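Local coordinates for protein putative HAD family hydrolase (Streptomyces avermitilis, PDB 3MMZ) that probably hydrolyses phosphate esters as the HAD-type phosphatase domain of a longer protein that is thought to make CMP-N-acylneuraminate from CTP, at residues 55-60 with 98-103. Residues are numbered along the deposited sequence; the frame is centred on the assembly and turned at random.
Sequences GLTMLI and QGIAPE
Ile100 reaches Thr57 through a single atom, the CD1 methyl at the end of its longer branch. At CB the isoleucine forks: CG1 lies anti to the carbonyl carbon (chi1 -58°), and from there the chain runs on extended (chi2 168°), which carries CD1 to the threonine. CD1 arrives 3.9 Å from Thr57 CB and equally far from Thr57 OG1, with Thr57 CG2 a little farther from CD1, at 4.1 Å. The methyl thus rests against the whole fork of the threonine, an approach that is van der Waals in kind. Threonine suits the first residue of this strand, which is partly open to solvent: its beta-branched side chain fits an extended backbone and offers both methyl and hydroxyl. The apolar, branched Ile100 suits a partly covered spot where it meets both Thr57 and Ala14. Gln98 adds a lighter touch. Its chain bends at chi2 (-65°), and the amide oxygen OE1 stands 3.9 Å from Thr57 CG2; a polar amide suits this exposed helix end. Gly99, with positive phi, follows helix 87-98 in a Schellman motif, and the chain turns into a loop whose Ile100 points its CB toward the strand. Thr57 is hydrogen-bonded through its backbone to Asp13 and Val15. The contact therefore joins the start of strand 57-62, beside strand 14-17 of the Rossmann-like HAD sheet, to the loop leading from helix 87-98 into strand 105-109.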
ATOM      1  N   GLY D  55     -18.978 -26.979  17.327  1.00 18.58           N
ATOM      2  CA  GLY D  55     -20.309 -27.576  17.172  1.00 18.40           C
ATOM      3  C   GLY D  55     -21.235 -26.846  16.214  1.00 18.04           C
ATOM      4  O   GLY D  55     -22.421 -27.167  16.121  1.00 17.87           O
ATOM      5  N   LEU D  56     -20.704 -25.857  15.497  1.00 17.73           N
ATOM      6  CA  LEU D  56     -21.492 -25.147  14.500  1.00 17.50           C
ATOM      7  C   LEU D  56     -21.691 -26.017  13.272  1.00 17.77           C
ATOM      8  O   LEU D  56     -20.768 -26.712  12.845  1.00 17.81           O
ATOM      9  CB  LEU D  56     -20.808 -23.839  14.103  1.00 17.03           C
ATOM     10  CG  LEU D  56     -20.876 -22.705  15.122  1.00 15.92           C
ATOM     11  CD1 LEU D  56     -19.830 -21.656  14.791  1.00 17.06           C
ATOM     12  CD2 LEU D  56     -22.269 -22.084  15.145  1.00 17.25           C
ATOM     13  N   THR D  57     -22.896 -25.990  12.714  1.00 18.04           N
ATOM     14  CA  THR D  57     -23.164 -26.701  11.469  1.00 19.48           C
ATOM     15  C   THR D  57     -22.595 -25.912  10.281  1.00 20.97           C
ATOM     16  O   THR D  57     -22.952 -24.749  10.075  1.00 21.08           O
ATOM     17  CB  THR D  57     -24.673 -26.973  11.293  1.00 19.79           C
ATOM     18  OG1 THR D  57     -25.184 -27.607  12.475  1.00 20.76           O
ATOM     19  CG2 THR D  57     -24.915 -27.873  10.094  1.00 21.20           C
HETATM   20  N   MSE D  58     -21.705 -26.551   9.523  1.00 22.02           N
HETATM   21  CA  MSE D  58     -20.950 -25.896   8.449  1.00 24.08           C
HETATM   22  C   MSE D  58     -21.451 -26.302   7.073  1.00 22.69           C
HETATM   23  O   MSE D  58     -22.042 -27.379   6.908  1.00 22.69           O
HETATM   24  CB  MSE D  58     -19.461 -26.248   8.533  1.00 27.22           C
HETATM   25  CG  MSE D  58     -18.860 -26.243   9.928  1.00 24.09           C
HETATM   26 SE   MSE D  58     -18.704 -24.440  10.668  1.00 32.53          SE
HETATM   27  CE  MSE D  58     -17.585 -23.574   9.326  1.00 23.43           C
ATOM     28  N   LEU D  59     -21.196 -25.447   6.084  1.00 20.37           N
ATOM     29  CA  LEU D  59     -21.582 -25.722   4.704  1.00 18.48           C
ATOM     30  C   LEU D  59     -20.891 -24.771   3.751  1.00 17.70           C
ATOM     31  O   LEU D  59     -20.844 -23.571   4.003  1.00 17.24           O
ATOM     32  CB  LEU D  59     -23.097 -25.586   4.525  1.00 17.88           C
ATOM     33  CG  LEU D  59     -23.666 -25.934   3.139  1.00 17.20           C
ATOM     34  CD1 LEU D  59     -23.533 -27.419   2.837  1.00 17.62           C
ATOM     35  CD2 LEU D  59     -25.107 -25.477   3.000  1.00 17.94           C
ATOM     36  N   ILE D  60     -20.370 -25.318   2.655  1.00 17.02           N
ATOM     37  CA  ILE D  60     -19.945 -24.515   1.519  1.00 16.71           C
ATOM     38  C   ILE D  60     -21.001 -24.612   0.424  1.00 17.80           C
ATOM     39  O   ILE D  60     -21.389 -25.713   0.015  1.00 17.44           O
ATOM     40  CB  ILE D  60     -18.573 -24.966   0.984  1.00 16.14           C
ATOM     41  CG1 ILE D  60     -17.494 -24.659   2.028  1.00 15.13           C
ATOM     42  CG2 ILE D  60     -18.270 -24.283  -0.335  1.00 15.15           C
ATOM     43  CD1 ILE D  60     -16.141 -25.273   1.735  1.00 16.23           C
ATOM     44  N   GLN D  98     -32.115 -29.171   8.241  1.00 18.73           N
ATOM     45  CA  GLN D  98     -31.218 -29.281   9.381  1.00 18.87           C
ATOM     46  C   GLN D  98     -31.914 -28.915  10.691  1.00 18.79           C
ATOM     47  O   GLN D  98     -31.348 -29.099  11.770  1.00 18.97           O
ATOM     48  CB  GLN D  98     -29.991 -28.384   9.175  1.00 18.87           C
ATOM     49  CG  GLN D  98     -29.101 -28.771   7.994  1.00 28.93           C
ATOM     50  CD  GLN D  98     -28.443 -30.126   8.157  1.00 19.61           C
ATOM     51  OE1 GLN D  98     -27.792 -30.401   9.165  1.00 29.29           O
ATOM     52  NE2 GLN D  98     -28.606 -30.981   7.155  1.00 29.29           N
ATOM     53  N   GLY D  99     -33.130 -28.380  10.587  1.00 18.79           N
ATOM     54  CA  GLY D  99     -33.866 -27.874  11.743  1.00 18.91           C
ATOM     55  C   GLY D  99     -33.243 -26.606  12.296  1.00 19.22           C
ATOM     56  O   GLY D  99     -33.298 -26.350  13.497  1.00 19.21           O
ATOM     57  N   ILE D 100     -32.646 -25.813  11.409  1.00 19.37           N
ATOM     58  CA  ILE D 100     -31.980 -24.571  11.801  1.00 19.68           C
ATOM     59  C   ILE D 100     -32.758 -23.358  11.301  1.00 19.49           C
ATOM     60  O   ILE D 100     -33.060 -23.250  10.110  1.00 19.37           O
ATOM     61  CB  ILE D 100     -30.524 -24.510  11.284  1.00 19.69           C
ATOM     62  CG1 ILE D 100     -29.722 -25.713  11.801  1.00 24.85           C
ATOM     63  CG2 ILE D 100     -29.849 -23.180  11.693  1.00 24.31           C
ATOM     64  CD1 ILE D 100     -28.374 -25.907  11.135  1.00 19.51           C
ATOM     65  N   ALA D 101     -33.073 -22.460  12.229  1.00 19.59           N
ATOM     66  CA  ALA D 101     -33.774 -21.224  11.926  1.00 19.97           C
ATOM     67  C   ALA D 101     -32.853 -20.288  11.133  1.00 20.04           C
ATOM     68  O   ALA D 101     -31.742 -19.994  11.588  1.00 20.21           O
ATOM     69  CB  ALA D 101     -34.238 -20.561  13.220  1.00 20.21           C
ATOM     70  N   PRO D 102     -33.304 -19.826   9.947  1.00 20.29           N
ATOM     71  CA  PRO D 102     -32.493 -18.954   9.083  1.00 20.51           C
ATOM     72  C   PRO D 102     -31.984 -17.710   9.810  1.00 20.26           C
ATOM     73  O   PRO D 102     -30.924 -17.176   9.460  1.00 19.71           O
ATOM     74  CB  PRO D 102     -33.466 -18.553   7.963  1.00 20.81           C
ATOM     75  CG  PRO D 102     -34.518 -19.594   7.971  1.00 22.43           C
ATOM     76  CD  PRO D 102     -34.663 -20.010   9.405  1.00 20.53           C
ATOM     77  N   GLU D 103     -32.729 -17.269  10.823  1.00 20.23           N
ATOM     78  CA  GLU D 103     -32.331 -16.127  11.645  1.00 20.59           C
ATOM     79  C   GLU D 103     -31.039 -16.381  12.443  1.00 20.07           C
ATOM     80  O   GLU D 103     -30.404 -15.435  12.928  1.00 19.67           O
ATOM     81  CB  GLU D 103     -33.474 -15.673  12.565  1.00 21.04           C
ATOM     82  CG  GLU D 103     -34.161 -16.781  13.359  1.00 34.72           C
ATOM     83  CD  GLU D 103     -35.449 -17.299  12.708  1.00 21.84           C
ATOM     84  OE1 GLU D 103     -35.514 -17.445  11.462  1.00 34.45           O
ATOM     85  OE2 GLU D 103     -36.402 -17.573  13.468  1.00 34.86           O
TER